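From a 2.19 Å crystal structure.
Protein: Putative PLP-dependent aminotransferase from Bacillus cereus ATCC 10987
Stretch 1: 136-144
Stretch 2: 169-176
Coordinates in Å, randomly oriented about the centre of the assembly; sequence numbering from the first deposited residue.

Stretch 1 (136-144) YATFGSWMN
Stretch 2 (169-176) MNGGMHYG

An irregular segment can be pinned to a β-hairpin by two aromatic side chains and a single hydrogen bond, as residues 136-144 and 169-176 illustrate, burying 396 Å² between them. In the hairpin, strands 169-170 and 173-174 are joined by a type I' turn from Asn170 to Met173, closed by Asn170 N to Met173 O (2.9 Å) and Met173 N to Asn170 O (3.1 Å); Gly171 (φ/ψ 61/38) and Gly172 (70/15) supply the positive φ such a turn requires. The other stretch has no regular helix or strand, and the backbones come nearest at Trp142 and Tyr175, with CA atoms 6.8 Å apart.

Trp142 (χ1 t, χ2 -94°) leaves its backbone sideways, yet its indole reaches the hairpin and is sandwiched there. Asn170 CB sits over one face, 3.3 Å from the centroid of the Trp142 six-membered ring and 6° off its normal, a CH-π contact. Against the opposite face Tyr175 (χ1 t, χ2 78°) presents its edge, with ring centroids 5.3 Å apart and planes at 79°. Met173, a selenomethionine, adds an apolar contact, CE to Trp142 CZ2 at 3.8 Å. Tyr175 then extends past the indole: its OH donates to Met143 O at 2.6 Å, satisfying a buried hydroxyl, while Ala137 CB packs 4.0 Å from Tyr175 CZ.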

ATOM      1  N   TYR A 136      -0.023 -21.367   0.935  1.00 24.14           N
ATOM      2  CA  TYR A 136      -0.212 -20.659   2.214  1.00 22.84           C
ATOM      3  C   TYR A 136       0.225 -21.525   3.403  1.00 22.25           C
ATOM      4  O   TYR A 136      -0.202 -22.655   3.535  1.00 20.02           O
ATOM      5  CB  TYR A 136      -1.670 -20.276   2.317  1.00 22.81           C
ATOM      6  CG  TYR A 136      -2.153 -19.846   3.670  1.00 24.25           C
ATOM      7  CD1 TYR A 136      -1.438 -18.960   4.444  1.00 25.98           C
ATOM      8  CD2 TYR A 136      -3.377 -20.289   4.147  1.00 20.77           C
ATOM      9  CE1 TYR A 136      -1.917 -18.559   5.693  1.00 24.37           C
ATOM     10  CE2 TYR A 136      -3.854 -19.890   5.390  1.00 24.12           C
ATOM     11  CZ  TYR A 136      -3.128 -19.036   6.162  1.00 25.85           C
ATOM     12  OH  TYR A 136      -3.607 -18.670   7.424  1.00 30.79           O
ATOM     13  N   ALA A 137       1.089 -21.001   4.258  1.00 23.05           N
ATOM     14  CA  ALA A 137       1.563 -21.745   5.422  1.00 22.35           C
ATOM     15  C   ALA A 137       0.486 -21.607   6.513  1.00 24.68           C
ATOM     16  O   ALA A 137       0.629 -20.869   7.505  1.00 25.44           O
ATOM     17  CB  ALA A 137       2.914 -21.222   5.877  1.00 21.13           C
ATOM     18  N   THR A 138      -0.590 -22.350   6.297  1.00 22.19           N
ATOM     19  CA  THR A 138      -1.836 -22.220   7.048  1.00 24.22           C
ATOM     20  C   THR A 138      -1.647 -22.042   8.541  1.00 23.43           C
ATOM     21  O   THR A 138      -0.970 -22.851   9.196  1.00 23.40           O
ATOM     22  CB  THR A 138      -2.734 -23.470   6.798  1.00 24.52           C
ATOM     23  OG1 THR A 138      -2.849 -23.655   5.394  1.00 21.58           O
ATOM     24  CG2 THR A 138      -4.109 -23.343   7.449  1.00 19.16           C
ATOM     25  N   PHE A 139      -2.249 -20.959   9.031  1.00 21.81           N
ATOM     26  CA  PHE A 139      -2.321 -20.604  10.459  1.00 21.61           C
ATOM     27  C   PHE A 139      -0.948 -20.449  11.135  1.00 21.90           C
ATOM     28  O   PHE A 139      -0.776 -20.771  12.308  1.00 21.64           O
ATOM     29  CB  PHE A 139      -3.225 -21.576  11.210  1.00 20.33           C
ATOM     30  CG  PHE A 139      -4.647 -21.734  10.608  1.00 24.16           C
ATOM     31  CD1 PHE A 139      -5.359 -20.659  10.142  1.00 18.80           C
ATOM     32  CD2 PHE A 139      -5.271 -22.967  10.611  1.00 24.70           C
ATOM     33  CE1 PHE A 139      -6.650 -20.806   9.652  1.00 30.18           C
ATOM     34  CE2 PHE A 139      -6.548 -23.120  10.136  1.00 27.98           C
ATOM     35  CZ  PHE A 139      -7.241 -22.034   9.650  1.00 26.74           C
ATOM     36  N   GLY A 140       0.023 -19.935  10.388  1.00 21.70           N
ATOM     37  CA  GLY A 140       1.345 -19.588  10.957  1.00 21.53           C
ATOM     38  C   GLY A 140       2.129 -20.827  11.336  1.00 22.25           C
ATOM     39  O   GLY A 140       2.815 -20.871  12.328  1.00 26.41           O
ATOM     40  N   SER A 141       2.046 -21.852  10.512  1.00 24.43           N
ATOM     41  CA  SER A 141       2.578 -23.141  10.876  1.00 24.50           C
ATOM     42  C   SER A 141       3.746 -23.491   9.996  1.00 23.99           C
ATOM     43  O   SER A 141       4.075 -22.777   9.027  1.00 23.78           O
ATOM     44  CB  SER A 141       1.474 -24.198  10.758  1.00 25.31           C
ATOM     45  OG  SER A 141       1.072 -24.339   9.420  1.00 27.56           O
ATOM     46  N   TRP A 142       4.361 -24.610  10.327  1.00 23.50           N
ATOM     47  CA  TRP A 142       5.560 -25.024   9.659  1.00 23.97           C
ATOM     48  C   TRP A 142       5.256 -25.922   8.478  1.00 22.65           C
ATOM     49  O   TRP A 142       5.342 -27.138   8.570  1.00 22.96           O
ATOM     50  CB  TRP A 142       6.445 -25.724  10.658  1.00 24.07           C
ATOM     51  CG  TRP A 142       7.821 -25.863  10.242  1.00 26.99           C
ATOM     52  CD1 TRP A 142       8.385 -26.931   9.612  1.00 24.62           C
ATOM     53  CD2 TRP A 142       8.871 -24.925  10.488  1.00 28.45           C
ATOM     54  NE1 TRP A 142       9.722 -26.710   9.445  1.00 26.20           N
ATOM     55  CE2 TRP A 142      10.053 -25.486   9.963  1.00 25.30           C
ATOM     56  CE3 TRP A 142       8.927 -23.668  11.109  1.00 21.91           C
ATOM     57  CZ2 TRP A 142      11.279 -24.824  10.004  1.00 24.27           C
ATOM     58  CZ3 TRP A 142      10.136 -23.003  11.154  1.00 23.61           C
ATOM     59  CH2 TRP A 142      11.310 -23.582  10.598  1.00 20.89           C
HETATM   60  N   MSE A 143       4.874 -25.294   7.373  1.00 24.53           N
HETATM   61  CA  MSE A 143       4.672 -25.985   6.093  1.00 23.20           C
HETATM   62  C   MSE A 143       6.027 -26.148   5.458  1.00 24.58           C
HETATM   63  O   MSE A 143       6.663 -25.172   5.049  1.00 24.92           O
HETATM   64  CB  MSE A 143       3.781 -25.177   5.180  1.00 23.27           C
HETATM   65  CG  MSE A 143       3.547 -25.819   3.828  1.00 22.56           C
HETATM   66 SE   MSE A 143       2.460 -24.667   2.742  0.75 18.93          SE
HETATM   67  CE  MSE A 143       3.755 -23.255   2.323  1.00 21.71           C
ATOM     68  N   ASN A 144       6.487 -27.389   5.389  1.00 26.23           N
ATOM     69  CA  ASN A 144       7.811 -27.677   4.908  1.00 26.56           C
ATOM     70  C   ASN A 144       7.949 -27.244   3.458  1.00 26.14           C
ATOM     71  O   ASN A 144       7.028 -27.445   2.681  1.00 26.83           O
ATOM     72  CB  ASN A 144       8.107 -29.167   5.024  1.00 29.05           C
ATOM     73  CG  ASN A 144       9.587 -29.451   4.988  1.00 39.20           C
ATOM     74  OD1 ASN A 144      10.221 -29.466   3.908  1.00 40.95           O
ATOM     75  ND2 ASN A 144      10.168 -29.663   6.184  1.00 47.63           N
HETATM   76  N   MSE A 169       9.739 -20.229  14.610  1.00 27.03           N
HETATM   77  CA  MSE A 169      10.998 -20.954  14.763  1.00 28.83           C
HETATM   78  C   MSE A 169      10.767 -22.441  14.978  1.00 29.26           C
HETATM   79  O   MSE A 169       9.828 -22.837  15.660  1.00 30.43           O
HETATM   80  CB  MSE A 169      11.688 -20.466  16.033  1.00 29.00           C
HETATM   81  CG  MSE A 169      11.869 -18.965  16.113  1.00 34.23           C
HETATM   82 SE   MSE A 169      13.253 -18.455  14.923  0.75 35.65          SE
HETATM   83  CE  MSE A 169      14.019 -17.092  16.032  1.00 34.07           C
ATOM     84  N   ASN A 170      11.653 -23.268  14.451  1.00 29.02           N
ATOM     85  CA  ASN A 170      11.565 -24.710  14.652  1.00 27.79           C
ATOM     86  C   ASN A 170      12.974 -25.243  14.573  1.00 28.74           C
ATOM     87  O   ASN A 170      13.636 -25.131  13.545  1.00 27.19           O
ATOM     88  CB  ASN A 170      10.683 -25.361  13.583  1.00 28.62           C
ATOM     89  CG  ASN A 170      10.476 -26.855  13.802  1.00 29.28           C
ATOM     90  OD1 ASN A 170      10.861 -27.395  14.824  1.00 27.34           O
ATOM     91  ND2 ASN A 170       9.820 -27.519  12.837  1.00 31.26           N
ATOM     92  N   GLY A 171      13.433 -25.805  15.685  1.00 30.85           N
ATOM     93  CA  GLY A 171      14.785 -26.310  15.795  1.00 30.77           C
ATOM     94  C   GLY A 171      15.771 -25.195  15.582  1.00 31.34           C
ATOM     95  O   GLY A 171      16.778 -25.386  14.936  1.00 33.53           O
ATOM     96  N   GLY A 172      15.459 -24.017  16.093  1.00 32.67           N
ATOM     97  CA  GLY A 172      16.329 -22.866  15.932  1.00 32.69           C
ATOM     98  C   GLY A 172      16.412 -22.296  14.526  1.00 33.38           C
ATOM     99  O   GLY A 172      17.294 -21.503  14.236  1.00 35.73           O
HETATM  100  N   MSE A 173      15.508 -22.657  13.634  1.00 30.42           N
HETATM  101  CA  MSE A 173      15.551 -22.054  12.321  1.00 28.85           C
HETATM  102  C   MSE A 173      14.265 -21.286  12.112  1.00 27.33           C
HETATM  103  O   MSE A 173      13.189 -21.766  12.489  1.00 25.74           O
HETATM  104  CB  MSE A 173      15.740 -23.129  11.257  1.00 31.03           C
HETATM  105  CG  MSE A 173      15.112 -22.828   9.908  1.00 33.13           C
HETATM  106 SE   MSE A 173      15.679 -24.131   8.615  0.75 30.54          SE
HETATM  107  CE  MSE A 173      14.078 -24.243   7.573  1.00 28.95           C
ATOM    108  N   HIS A 174      14.381 -20.099  11.505  1.00 26.04           N
ATOM    109  CA  HIS A 174      13.214 -19.297  11.208  1.00 24.09           C
ATOM    110  C   HIS A 174      12.516 -19.854   9.966  1.00 23.97           C
ATOM    111  O   HIS A 174      13.163 -20.275   9.014  1.00 24.76           O
ATOM    112  CB  HIS A 174      13.575 -17.832  11.015  1.00 23.74           C
ATOM    113  CG  HIS A 174      12.379 -16.942  10.866  1.00 27.82           C
ATOM    114  ND1 HIS A 174      11.879 -16.572   9.642  1.00 36.45           N
ATOM    115  CD2 HIS A 174      11.569 -16.375  11.788  1.00 28.41           C
ATOM    116  CE1 HIS A 174      10.816 -15.810   9.815  1.00 39.19           C
ATOM    117  NE2 HIS A 174      10.608 -15.676  11.110  1.00 26.56           N
ATOM    118  N   TYR A 175      11.192 -19.840   9.987  1.00 22.87           N
ATOM    119  CA  TYR A 175      10.419 -20.312   8.864  1.00 24.07           C
ATOM    120  C   TYR A 175      10.797 -19.580   7.586  1.00 26.03           C
ATOM    121  O   TYR A 175      10.756 -18.348   7.569  1.00 27.43           O
ATOM    122  CB  TYR A 175       8.927 -20.101   9.101  1.00 24.26           C
ATOM    123  CG  TYR A 175       8.162 -20.707   7.972  1.00 26.45           C
ATOM    124  CD1 TYR A 175       7.964 -22.073   7.929  1.00 22.46           C
ATOM    125  CD2 TYR A 175       7.718 -19.946   6.906  1.00 27.33           C
ATOM    126  CE1 TYR A 175       7.317 -22.669   6.900  1.00 23.53           C
ATOM    127  CE2 TYR A 175       7.047 -20.552   5.835  1.00 28.63           C
ATOM    128  CZ  TYR A 175       6.862 -21.923   5.850  1.00 23.15           C
ATOM    129  OH  TYR A 175       6.217 -22.589   4.831  1.00 19.12           O
ATOM    130  N   GLY A 176      11.143 -20.357   6.551  1.00 24.75           N
ATOM    131  CA  GLY A 176      11.472 -19.867   5.212  1.00 25.64           C
ATOM    132  C   GLY A 176      12.960 -19.759   4.879  1.00 25.00           C
ATOM    133  O   GLY A 176      13.336 -19.427   3.744  1.00 26.58           O
TER